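Local coordinates for uncharacterized protein (PDB 4MXN) that is probably a glycosyl hydrolase of family 28, a right-handed parallel beta-helix protein likely to act on pectin-like polysaccharides, though its activity remains inferred, at residues S202-V207 / G225-L230; C152-E157 / I175-H180; I78-V83 / G114-I119; E162-Q167 / D185-N190. One frame throughout, in Å; residues are numbered along the deposited sequence.

How the interactions relate
All four contacts join neighbouring rungs of one parallel beta-helix. Interactions 1 and 2 touch, with centres about 10 Å apart: Asp178 N lies 2.9 Å from Ser202 O and Asp205 N 2.8 Å from Cys179 O, so 175-180 is the rung between 152-157 and 202-207. Interactions 3 and 4, centres about 9 Å apart, are joined in the same way, Gln167 N lying 2.8 Å from Ile119 O. Interactions 2 and 4 have centres about 18 Å apart and alternate along the chain, covering different parts of the same turns. Interactions 1 and 3, with centres about 28 Å apart, are the most widely separated pair. No catalytic residue is assigned to any of the four contacts.

Interaction 1. Residues S202-V207 / G225-L230; sequences SGCDGV and GTSRNL
Backbone hydrogen bonds join Cys204-Val207 to Arg228-Asn229 in parallel register. Arg228 N gives to Cys204 O at 2.9 Å, and Gly206 N meets Arg228 O at 3.0 Å in a nearly straight bond (173° at the hydrogen). Val207 N then bonds Asn229 O, where the second chain turns a corner.

At the loop end, hydroxyls replace carbonyls as acceptors. Thr226 OG1 takes the N-H of Gly203 at 2.8 Å; its first torsion sets the oxygen between its own backbone N and carbonyl carbon, facing that amide. Ser227 OG receives Cys204 N at 2.9 Å. Two successive amides of the turn are thus held by two successive side chains.

Asp205 divides its carboxylate between two partners. Its OD1 is met nearly along the C-O bond by Asn229 ND2 at 3.0 Å, and lies close to the plane of the amide, with the two side chains pointing the same way. OD2 forms a salt bridge with Arg228 NH2 at 3.1 Å, but the hydrogen bond within it is weak, at 123°, and the carboxylate and guanidinium planes stand 66° apart. The arginine is poorly ordered, so the asparagine probably does more to fix the carboxylate's rotation.

On the other face the packing is apolar: Leu230 CD2 lies 3.6 Å from Val207 CB and the side chains run alongside each other.

Parallel pairing carried round a corner, with like positions stacked from rung to rung, is characteristic of the right-handed parallel beta-helix of family 28 glycosyl hydrolases.

Interaction 2. Residues C152-E157 / I175-H180; sequences CMEGCE and IYKDCH
Strands 152-154 and 175-177 run parallel, 2° apart with axes 4.8 Å from each other, and the pairing resumes beyond a turn where His180 N bonds Cys156 O. Within the strands, Met153 N bonds Ile175 O at 2.8 Å, Lys177 N bonds Met153 O and Gly155 N bonds Lys177 O. Gly155 has positive phi, which favours glycine at this turn.

Cys152, Glu154, Ile175 and Lys177 share one face. Cys152 SG rests 3.8 Å from Ile175 CB. Glu154 and Lys177 lie alongside each other, both with CG anti to the backbone N (chi1 -178° in the lysine), so their chains touch carbon to carbon, Glu154 CD being 3.8 Å from Lys177 CD. The lysine then bends at its last torsion, and its NZ stays 5.2 Å from Glu154 OE2. A water bridges the acids instead, donating to Glu154 OE2 and Asp178 OD2, which would probably ease the repulsion between them. Beyond the turn, on this same face, Glu157 and His180 run side by side, carboxylate and ring planes 74° apart.

On the opposite face, in the conformer described, the selenium of selenomethionine Met153 is 3.9 Å from Tyr176 CE1, an oblique Met-aromatic contact; a second conformer makes it less certain. From the turn, Cys179 brings its SG to 3.7 Å from Met153 CB and accepts a weak hydrogen bond from Cys156 N.

The pair lies inside a five-strand parallel sheet, with 104-106 next to 151-154 and 199-202 next to 174-177. Met153 also packs on Ile111 and Ile113 of strand 111-114 and on Val159 and Ile161 of strand 159-162, while Cys152 is disulfide-bonded to Cys99.

Interaction 3. Residues I78-V83 / G114-I119; sequences IEEGAV and GGKGII
Ile78-Val83 and Gly114-Ile119 meet through backbone hydrogen bonds and the buried side chain of Ile78, at a corner between adjacent rungs where strands 74-78 and 111-114 give way to 82-86 and 118-120. Ile78 uses both its backbone polar atoms: its N bonds Gly114 O at 2.8 Å, and its O accepts Gly117 N at 2.7 Å, the donor lying 36° above the carbonyl plane. Past the corner, Ile118 N bonds Ala82 O in the carbonyl plane at 3.1 Å, starting the parallel pairing of Val83 with Ile118.

Glycines make the close approach possible. A CB on Gly115 would fall about 2.1 Å from Ile78 O, and one on Gly117 would clash with Ile78 CG2, Glu79 O and Ala82 O. Turns between stacked strands belong to the parallel beta-helix; here the first is the longer, with a type II beta turn at Glu79-Ala82 before the pairing resumes.

The CG2 of Ile78, anti to the backbone N, lies over the backbone of Ile118, while CD1 reaches Ile119 CG1 at 3.6 Å, the two side chains crossing at about a right angle. A serine here would probably lose the contact with Ile119 CG1 and open a gap beside it.

Toward solvent, one water donates to Glu79 OE1 and accepts from Glu80 N and Lys116 N; Glu79 OE1 also has a salt bridge to Arg77. Glu80 CB touches Lys116 CB at 3.8 Å.

Interaction 4. Residues E162-Q167 / D185-N190; sequences EQVTLQ and DKVVVN
Leu166 and Val187 form the tightly packed side of this contact, Leu166 CD1 lying 3.8 Å from Val187 CG1 where the two buried side chains meet at a slant. CG1 of the valine is anti to its backbone N (chi1 173°), which also brings it to 3.5 Å from Val164 O, while CG2 turns back toward Glu162 CA. An alanine in place of Val187 would probably open a gap beside Leu166 CD1 and lose the methyl contact with Val164 O. Leu166 itself continues inward against Ile119 of the preceding rung.

The backbones match this closeness: Leu166 N bonds Val188 O at 2.7 Å, and Asn190 N bonds Leu166 O at 2.8 Å, both donors nearly in line with the carbonyl. Strands 165-167 and 188-190 run parallel, 17° apart, as stacked rungs of a parallel beta-helix. Before them the chains bend, Gln163 N still reaching Asp185 O at 3.0 Å.

The face bearing Glu162, Thr165, Gln167, Asp185, Val188 and Asn190 is looser and partly exposed. Thr165 OG1 lies 3.7 Å from Val188 CB, and Thr165 CG2 approaches Asn190 ND2 at 3.4 Å. Gln167 OE1 stops 4.1 Å from Asn190 ND2, their amide planes 30° apart. Glu162 CB lies against Asp185 O, and the two carboxylates stay apart. Gln163, pointing away from 185-190, accepts a hydrogen bond from Gly115 N at its OE1.

Interaction 1. Residues S202-V207 / G225-L230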
loop_
_atom_site.group_PDB
_atom_site.type_symbol
_atom_site.label_atom_id
_atom_site.label_comp_id
_atom_site.label_asym_id
_atom_site.label_seq_id
_atom_site.Cartn_x
_atom_site.Cartn_y
_atom_site.Cartn_z
ATOM N N SER A 202 3.167 14.185 -4.043
ATOM C CA SER A 202 2.632 15.503 -4.402
ATOM C C SER A 202 2.097 16.196 -3.159
ATOM O O SER A 202 1.471 15.541 -2.320
ATOM C CB SER A 202 1.547 15.401 -5.473
ATOM O OG SER A 202 0.370 14.773 -4.998
ATOM N N GLY A 203 2.360 17.503 -3.069
ATOM C CA GLY A 203 1.922 18.391 -2.000
ATOM C C GLY A 203 2.204 17.964 -0.569
ATOM O O GLY A 203 1.474 18.369 0.336
ATOM N N CYS A 204 3.255 17.161 -0.343
ATOM C CA CYS A 204 3.579 16.698 1.004
ATOM C C CYS A 204 4.453 17.705 1.751
ATOM O O CYS A 204 5.137 18.541 1.145
ATOM C CB CYS A 204 4.245 15.326 0.963
ATOM S SG CYS A 204 3.162 13.985 0.422
ATOM N N ASP A 205 4.430 17.623 3.085
ATOM C CA ASP A 205 5.276 18.460 3.920
ATOM C C ASP A 205 5.907 17.565 4.977
ATOM O O ASP A 205 5.256 17.188 5.951
ATOM C CB ASP A 205 4.501 19.650 4.540
ATOM C CG ASP A 205 5.297 20.512 5.515
ATOM O OD1 ASP A 205 6.551 20.378 5.561
ATOM O OD2 ASP A 205 4.671 21.276 6.268
ATOM N N GLY A 206 7.184 17.262 4.782
ATOM C CA GLY A 206 7.948 16.433 5.706
ATOM C C GLY A 206 7.812 14.972 5.327
ATOM O O GLY A 206 6.851 14.302 5.721
ATOM N N VAL A 207 8.718 14.501 4.466
ATOM C CA VAL A 207 8.769 13.102 4.030
ATOM C C VAL A 207 10.206 12.665 4.178
ATOM O O VAL A 207 11.092 13.209 3.504
ATOM C CB VAL A 207 8.191 12.819 2.613
ATOM C CG1 VAL A 207 8.284 11.329 2.263
ATOM C CG2 VAL A 207 6.741 13.302 2.497
ATOM N N GLY A 225 6.415 17.995 -7.914
ATOM C CA GLY A 225 7.291 19.096 -7.545
ATOM C C GLY A 225 6.621 20.116 -6.642
ATOM O O GLY A 225 7.011 21.282 -6.635
ATOM N N THR A 226 5.615 19.687 -5.864
ATOM C CA THR A 226 4.854 20.572 -4.973
ATOM C C THR A 226 5.058 20.205 -3.482
ATOM O O THR A 226 4.319 20.705 -2.626
ATOM C CB THR A 226 3.358 20.546 -5.347
ATOM O OG1 THR A 226 2.869 19.203 -5.271
ATOM C CG2 THR A 226 3.079 21.127 -6.730
ATOM N N SER A 227 6.083 19.377 -3.174
ATOM C CA SER A 227 6.360 18.954 -1.803
ATOM C C SER A 227 7.563 19.687 -1.198
ATOM O O SER A 227 8.384 20.254 -1.926
ATOM C CB SER A 227 6.587 17.448 -1.735
ATOM O OG SER A 227 5.440 16.729 -2.156
ATOM N N ARG A 228 7.655 19.693 0.136
ATOM C CA ARG A 228 8.759 20.351 0.842
ATOM C C ARG A 228 9.234 19.475 1.993
ATOM O O ARG A 228 8.513 18.555 2.392
ATOM C CB ARG A 228 8.365 21.757 1.330
ATOM C CG ARG A 228 7.271 21.795 2.379
ATOM C CD ARG A 228 6.837 23.219 2.623
ATOM N NE ARG A 228 6.213 23.364 3.936
ATOM C CZ ARG A 228 5.231 24.214 4.210
ATOM N NH1 ARG A 228 4.732 24.994 3.260
ATOM N NH2 ARG A 228 4.734 24.285 5.437
ATOM N N ASN A 229 10.443 19.769 2.519
ATOM C CA ASN A 229 11.074 19.016 3.609
ATOM C C ASN A 229 11.143 17.503 3.263
ATOM O O ASN A 229 10.732 16.647 4.044
ATOM C CB ASN A 229 10.371 19.281 4.954
ATOM C CG ASN A 229 10.496 20.727 5.385
ATOM O OD1 ASN A 229 11.602 21.246 5.554
ATOM N ND2 ASN A 229 9.371 21.421 5.542
ATOM N N LEU A 230 11.657 17.200 2.065
ATOM C CA LEU A 230 11.879 15.836 1.587
ATOM C C LEU A 230 13.322 15.447 1.867
ATOM O O LEU A 230 14.233 16.193 1.483
ATOM C CB LEU A 230 11.583 15.690 0.079
ATOM C CG LEU A 230 10.224 16.112 -0.464
ATOM C CD1 LEU A 230 10.165 15.866 -1.945
ATOM C CD2 LEU A 230 9.078 15.348 0.185
#

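Interaction 2. Residues C152-E157 / I175-H180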
loop_
_atom_site.group_PDB
_atom_site.type_symbol
_atom_site.label_atom_id
_atom_site.label_comp_id
_atom_site.label_asym_id
_atom_site.label_seq_id
_atom_site.Cartn_x
_atom_site.Cartn_y
_atom_site.Cartn_z
ATOM N N CYS A 152 -1.650 3.909 -0.569
ATOM C CA CYS A 152 -2.021 5.262 -0.974
ATOM C C CYS A 152 -2.496 6.054 0.246
ATOM O O CYS A 152 -3.489 5.669 0.869
ATOM C CB CYS A 152 -3.077 5.256 -2.078
ATOM S SG CYS A 152 -3.518 6.906 -2.693
HETATM N N MSE A 153 -1.802 7.161 0.565
HETATM C CA MSE A 153 -2.184 8.039 1.682
HETATM C C MSE A 153 -2.490 9.427 1.172
HETATM O O MSE A 153 -1.676 10.021 0.464
HETATM C CB MSE A 153 -1.093 8.123 2.760
HETATM C CG MSE A 153 -1.202 7.056 3.808
HETATM SE SE MSE A 153 -0.016 5.583 3.384
HETATM C CE MSE A 153 -0.718 4.304 4.682
ATOM N N GLU A 154 -3.658 9.956 1.532
ATOM C CA GLU A 154 -4.031 11.306 1.110
ATOM C C GLU A 154 -4.519 12.126 2.301
ATOM O O GLU A 154 -5.459 11.718 2.985
ATOM C CB GLU A 154 -5.078 11.296 -0.011
ATOM C CG GLU A 154 -5.220 12.660 -0.684
ATOM C CD GLU A 154 -6.320 12.768 -1.723
ATOM O OE1 GLU A 154 -6.621 11.756 -2.397
ATOM O OE2 GLU A 154 -6.868 13.882 -1.879
ATOM N N GLY A 155 -3.904 13.282 2.502
ATOM C CA GLY A 155 -4.261 14.216 3.571
ATOM C C GLY A 155 -4.014 13.681 4.968
ATOM O O GLY A 155 -4.659 14.118 5.919
ATOM N N CYS A 156 -3.087 12.735 5.102
ATOM C CA CYS A 156 -2.775 12.095 6.370
ATOM C C CYS A 156 -1.645 12.811 7.109
ATOM O O CYS A 156 -0.832 13.494 6.493
ATOM C CB CYS A 156 -2.451 10.622 6.144
ATOM S SG CYS A 156 -3.856 9.648 5.538
ATOM N N GLU A 157 -1.605 12.660 8.442
ATOM C CA GLU A 157 -0.567 13.262 9.281
ATOM C C GLU A 157 0.064 12.195 10.169
ATOM O O GLU A 157 -0.674 11.380 10.712
ATOM C CB GLU A 157 -1.185 14.386 10.144
ATOM C CG GLU A 157 -1.566 15.629 9.362
ATOM C CD GLU A 157 -1.962 16.851 10.167
ATOM O OE1 GLU A 157 -1.850 16.829 11.416
ATOM O OE2 GLU A 157 -2.371 17.848 9.531
ATOM N N ILE A 175 1.743 5.849 -2.962
ATOM C CA ILE A 175 1.265 7.192 -3.327
ATOM C C ILE A 175 1.113 8.005 -2.058
ATOM O O ILE A 175 0.435 7.558 -1.128
ATOM C CB ILE A 175 -0.054 7.168 -4.148
ATOM C CG1 ILE A 175 0.110 6.413 -5.504
ATOM C CG2 ILE A 175 -0.586 8.622 -4.378
ATOM C CD1 ILE A 175 -1.194 6.158 -6.203
ATOM N N TYR A 176 1.771 9.173 -1.999
ATOM C CA TYR A 176 1.681 10.098 -0.863
ATOM C C TYR A 176 1.226 11.422 -1.421
ATOM O O TYR A 176 1.912 12.019 -2.264
ATOM C CB TYR A 176 3.012 10.208 -0.077
ATOM C CG TYR A 176 3.519 8.862 0.393
ATOM C CD1 TYR A 176 2.930 8.212 1.478
ATOM C CD2 TYR A 176 4.559 8.219 -0.268
ATOM C CE1 TYR A 176 3.358 6.946 1.881
ATOM C CE2 TYR A 176 4.998 6.953 0.130
ATOM C CZ TYR A 176 4.400 6.327 1.211
ATOM O OH TYR A 176 4.815 5.079 1.597
ATOM N N LYS A 177 0.011 11.826 -1.038
ATOM C CA LYS A 177 -0.602 13.045 -1.526
ATOM C C LYS A 177 -1.069 13.903 -0.363
ATOM O O LYS A 177 -1.851 13.424 0.454
ATOM C CB LYS A 177 -1.786 12.708 -2.463
ATOM C CG LYS A 177 -2.447 13.939 -3.062
ATOM C CD LYS A 177 -3.513 13.592 -4.092
ATOM C CE LYS A 177 -4.252 14.829 -4.569
ATOM N NZ LYS A 177 -3.370 15.803 -5.270
ATOM N N ASP A 178 -0.589 15.172 -0.290
ATOM C CA ASP A 178 -0.963 16.185 0.719
ATOM C C ASP A 178 -0.819 15.645 2.149
ATOM O O ASP A 178 -1.659 15.914 3.000
ATOM C CB ASP A 178 -2.407 16.688 0.482
ATOM C CG ASP A 178 -2.684 17.208 -0.918
ATOM O OD1 ASP A 178 -1.762 17.795 -1.529
ATOM O OD2 ASP A 178 -3.831 17.050 -1.393
ATOM N N CYS A 179 0.247 14.881 2.401
ATOM C CA CYS A 179 0.514 14.302 3.711
ATOM C C CYS A 179 1.539 15.142 4.478
ATOM O O CYS A 179 2.334 15.869 3.879
ATOM C CB CYS A 179 0.990 12.857 3.581
ATOM S SG CYS A 179 -0.262 11.703 2.982
ATOM N N HIS A 180 1.506 15.032 5.817
ATOM C CA HIS A 180 2.426 15.713 6.728
ATOM C C HIS A 180 3.128 14.679 7.587
ATOM O O HIS A 180 2.458 13.807 8.129
ATOM C CB HIS A 180 1.687 16.709 7.655
ATOM C CG HIS A 180 1.150 17.940 6.995
ATOM N ND1 HIS A 180 -0.153 17.996 6.525
ATOM C CD2 HIS A 180 1.716 19.159 6.850
ATOM C CE1 HIS A 180 -0.321 19.232 6.084
ATOM N NE2 HIS A 180 0.783 19.958 6.234
HETATM O O HOH W 1 -6.150 16.126 -0.606
#

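Interaction 3. Residues I78-V83 / G114-I119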
loop_
_atom_site.group_PDB
_atom_site.type_symbol
_atom_site.label_atom_id
_atom_site.label_comp_id
_atom_site.label_asym_id
_atom_site.label_seq_id
_atom_site.Cartn_x
_atom_site.Cartn_y
_atom_site.Cartn_z
ATOM N N ILE A 78 2.485 -6.725 8.861
ATOM C CA ILE A 78 2.543 -7.932 8.019
ATOM C C ILE A 78 3.874 -8.564 8.378
ATOM O O ILE A 78 4.911 -8.084 7.941
ATOM C CB ILE A 78 2.366 -7.618 6.505
ATOM C CG1 ILE A 78 1.046 -6.817 6.287
ATOM C CG2 ILE A 78 2.330 -8.934 5.686
ATOM C CD1 ILE A 78 1.133 -5.793 5.268
ATOM N N GLU A 79 3.865 -9.568 9.268
ATOM C CA GLU A 79 5.128 -10.102 9.766
ATOM C C GLU A 79 5.829 -10.968 8.722
ATOM O O GLU A 79 5.212 -11.348 7.729
ATOM C CB GLU A 79 4.942 -10.862 11.088
ATOM C CG GLU A 79 4.308 -10.035 12.205
ATOM C CD GLU A 79 5.010 -8.792 12.727
ATOM O OE1 GLU A 79 6.228 -8.617 12.483
ATOM O OE2 GLU A 79 4.333 -7.999 13.419
ATOM N N GLU A 80 7.143 -11.248 8.945
ATOM C CA GLU A 80 7.933 -12.072 8.049
ATOM C C GLU A 80 7.231 -13.412 7.860
ATOM O O GLU A 80 6.772 -14.005 8.829
ATOM C CB GLU A 80 9.367 -12.262 8.578
ATOM C CG GLU A 80 10.331 -12.565 7.444
ATOM C CD GLU A 80 11.807 -12.577 7.793
ATOM O OE1 GLU A 80 12.181 -13.258 8.777
ATOM O OE2 GLU A 80 12.601 -11.964 7.042
ATOM N N GLY A 81 7.087 -13.838 6.622
ATOM C CA GLY A 81 6.379 -15.084 6.334
ATOM C C GLY A 81 4.904 -14.873 6.039
ATOM O O GLY A 81 4.226 -15.813 5.612
ATOM N N ALA A 82 4.377 -13.649 6.284
ATOM C CA ALA A 82 2.978 -13.324 5.969
ATOM C C ALA A 82 2.917 -12.564 4.658
ATOM O O ALA A 82 3.822 -11.786 4.339
ATOM C CB ALA A 82 2.325 -12.502 7.083
ATOM N N VAL A 83 1.878 -12.826 3.863
ATOM C CA VAL A 83 1.689 -12.105 2.602
ATOM C C VAL A 83 0.265 -11.575 2.570
ATOM O O VAL A 83 -0.664 -12.366 2.780
ATOM C CB VAL A 83 1.965 -12.967 1.327
ATOM C CG1 VAL A 83 1.927 -12.109 0.050
ATOM C CG2 VAL A 83 3.266 -13.773 1.421
ATOM N N GLY A 114 3.871 -1.816 8.884
ATOM C CA GLY A 114 5.166 -2.379 9.233
ATOM C C GLY A 114 5.214 -3.883 9.102
ATOM O O GLY A 114 4.240 -4.505 8.657
ATOM N N GLY A 115 6.345 -4.455 9.508
ATOM C CA GLY A 115 6.582 -5.897 9.442
ATOM C C GLY A 115 7.398 -6.279 8.227
ATOM O O GLY A 115 7.384 -5.572 7.217
ATOM N N LYS A 116 8.121 -7.399 8.304
ATOM C CA LYS A 116 9.003 -7.827 7.210
ATOM C C LYS A 116 8.289 -8.676 6.151
ATOM O O LYS A 116 8.948 -9.210 5.254
ATOM C CB LYS A 116 10.207 -8.592 7.777
ATOM C CG LYS A 116 11.213 -7.695 8.483
ATOM C CD LYS A 116 12.338 -8.537 9.047
ATOM C CE LYS A 116 13.197 -7.761 9.999
ATOM N NZ LYS A 116 14.326 -8.576 10.484
ATOM N N GLY A 117 6.955 -8.738 6.228
ATOM C CA GLY A 117 6.122 -9.464 5.277
ATOM C C GLY A 117 6.019 -8.762 3.936
ATOM O O GLY A 117 6.702 -7.763 3.694
ATOM N N ILE A 118 5.114 -9.260 3.076
ATOM C CA ILE A 118 4.947 -8.793 1.700
ATOM C C ILE A 118 3.506 -8.352 1.445
ATOM O O ILE A 118 2.567 -8.949 1.979
ATOM C CB ILE A 118 5.344 -9.965 0.706
ATOM C CG1 ILE A 118 6.827 -10.381 0.852
ATOM C CG2 ILE A 118 4.986 -9.674 -0.783
ATOM C CD1 ILE A 118 7.190 -11.821 0.269
ATOM N N ILE A 119 3.352 -7.299 0.637
ATOM C CA ILE A 119 2.088 -6.851 0.041
ATOM C C ILE A 119 2.253 -7.163 -1.449
ATOM O O ILE A 119 3.143 -6.594 -2.097
ATOM C CB ILE A 119 1.684 -5.386 0.320
ATOM C CG1 ILE A 119 1.789 -5.051 1.819
ATOM C CG2 ILE A 119 0.262 -5.136 -0.218
ATOM C CD1 ILE A 119 1.476 -3.513 2.206
HETATM O O HOH W 2 8.302 -8.977 10.954
#

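Interaction 4. Residues E162-Q167 / D185-N190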
loop_
_atom_site.group_PDB
_atom_site.type_symbol
_atom_site.label_atom_id
_atom_site.label_comp_id
_atom_site.label_asym_id
_atom_site.label_seq_id
_atom_site.Cartn_x
_atom_site.Cartn_y
_atom_site.Cartn_z
ATOM N N GLU A 162 7.290 1.058 7.293
ATOM C CA GLU A 162 8.604 0.430 7.458
ATOM C C GLU A 162 8.612 -1.061 7.130
ATOM O O GLU A 162 7.570 -1.722 7.182
ATOM C CB GLU A 162 9.137 0.637 8.898
ATOM C CG GLU A 162 8.303 0.007 10.011
ATOM C CD GLU A 162 8.936 0.021 11.392
ATOM O OE1 GLU A 162 10.044 0.586 11.555
ATOM O OE2 GLU A 162 8.311 -0.540 12.318
ATOM N N GLN A 163 9.814 -1.575 6.792
ATOM C CA GLN A 163 10.242 -2.977 6.640
ATOM C C GLN A 163 9.554 -3.796 5.557
ATOM O O GLN A 163 10.138 -4.789 5.110
ATOM C CB GLN A 163 10.027 -3.749 7.963
ATOM C CG GLN A 163 10.650 -3.132 9.214
ATOM C CD GLN A 163 10.132 -3.855 10.431
ATOM O OE1 GLN A 163 8.942 -3.764 10.786
ATOM N NE2 GLN A 163 11.007 -4.614 11.080
ATOM N N VAL A 164 8.296 -3.467 5.215
ATOM C CA VAL A 164 7.502 -4.267 4.268
ATOM C C VAL A 164 8.143 -4.372 2.867
ATOM O O VAL A 164 8.894 -3.498 2.447
ATOM C CB VAL A 164 6.027 -3.775 4.141
ATOM C CG1 VAL A 164 5.241 -4.039 5.418
ATOM C CG2 VAL A 164 5.943 -2.293 3.740
ATOM N N THR A 165 7.837 -5.465 2.176
ATOM C CA THR A 165 8.215 -5.675 0.787
ATOM C C THR A 165 6.949 -5.390 -0.013
ATOM O O THR A 165 5.915 -6.009 0.230
ATOM C CB THR A 165 8.834 -7.069 0.555
ATOM O OG1 THR A 165 10.145 -7.102 1.154
ATOM C CG2 THR A 165 8.953 -7.405 -0.931
ATOM N N LEU A 166 7.024 -4.416 -0.925
ATOM C CA LEU A 166 5.912 -4.017 -1.792
ATOM C C LEU A 166 6.192 -4.660 -3.126
ATOM O O LEU A 166 7.185 -4.330 -3.781
ATOM C CB LEU A 166 5.825 -2.469 -1.863
ATOM C CG LEU A 166 5.563 -1.786 -0.509
ATOM C CD1 LEU A 166 5.542 -0.291 -0.645
ATOM C CD2 LEU A 166 4.261 -2.298 0.118
ATOM N N GLN A 167 5.386 -5.647 -3.485
ATOM C CA GLN A 167 5.679 -6.440 -4.665
ATOM C C GLN A 167 4.595 -6.418 -5.722
ATOM O O GLN A 167 3.419 -6.675 -5.441
ATOM C CB GLN A 167 5.923 -7.884 -4.214
ATOM C CG GLN A 167 6.185 -8.911 -5.315
ATOM C CD GLN A 167 6.515 -10.247 -4.705
ATOM O OE1 GLN A 167 7.580 -10.445 -4.122
ATOM N NE2 GLN A 167 5.580 -11.162 -4.757
ATOM N N ASP A 185 10.823 3.721 5.996
ATOM C CA ASP A 185 12.105 3.159 6.414
ATOM C C ASP A 185 12.277 1.682 6.084
ATOM O O ASP A 185 11.409 0.893 6.422
ATOM C CB ASP A 185 12.259 3.336 7.940
ATOM C CG ASP A 185 12.621 4.737 8.373
ATOM O OD1 ASP A 185 11.706 5.554 8.551
ATOM O OD2 ASP A 185 13.829 5.012 8.536
ATOM N N LYS A 186 13.421 1.294 5.480
ATOM C CA LYS A 186 13.776 -0.119 5.177
ATOM C C LYS A 186 12.692 -0.837 4.308
ATOM O O LYS A 186 12.469 -2.044 4.443
ATOM C CB LYS A 186 14.039 -0.907 6.493
ATOM C CG LYS A 186 15.080 -0.248 7.411
ATOM C CD LYS A 186 14.997 -0.766 8.851
ATOM C CE LYS A 186 15.830 0.061 9.802
ATOM N NZ LYS A 186 15.109 1.279 10.250
ATOM N N VAL A 187 12.044 -0.088 3.412
ATOM C CA VAL A 187 11.006 -0.674 2.554
ATOM C C VAL A 187 11.672 -1.205 1.277
ATOM O O VAL A 187 12.626 -0.621 0.787
ATOM C CB VAL A 187 9.834 0.315 2.257
ATOM C CG1 VAL A 187 8.848 -0.250 1.222
ATOM C CG2 VAL A 187 9.084 0.678 3.538
ATOM N N VAL A 188 11.205 -2.338 0.781
ATOM C CA VAL A 188 11.735 -2.927 -0.441
ATOM C C VAL A 188 10.609 -2.883 -1.478
ATOM O O VAL A 188 9.499 -3.336 -1.183
ATOM C CB VAL A 188 12.280 -4.368 -0.224
ATOM C CG1 VAL A 188 12.637 -5.048 -1.557
ATOM C CG2 VAL A 188 13.477 -4.379 0.749
ATOM N N VAL A 189 10.875 -2.301 -2.671
ATOM C CA VAL A 189 9.880 -2.310 -3.750
ATOM C C VAL A 189 10.390 -3.272 -4.828
ATOM O O VAL A 189 11.469 -3.046 -5.387
ATOM C CB VAL A 189 9.505 -0.919 -4.338
ATOM C CG1 VAL A 189 8.476 -1.062 -5.455
ATOM C CG2 VAL A 189 8.982 0.028 -3.255
ATOM N N ASN A 190 9.642 -4.375 -5.062
ATOM C CA ASN A 190 9.962 -5.372 -6.089
ATOM C C ASN A 190 8.995 -5.156 -7.231
ATOM O O ASN A 190 7.793 -5.244 -7.025
ATOM C CB ASN A 190 9.916 -6.804 -5.547
ATOM C CG ASN A 190 11.055 -7.140 -4.618
ATOM O OD1 ASN A 190 12.183 -6.678 -4.783
ATOM N ND2 ASN A 190 10.815 -8.029 -3.676
#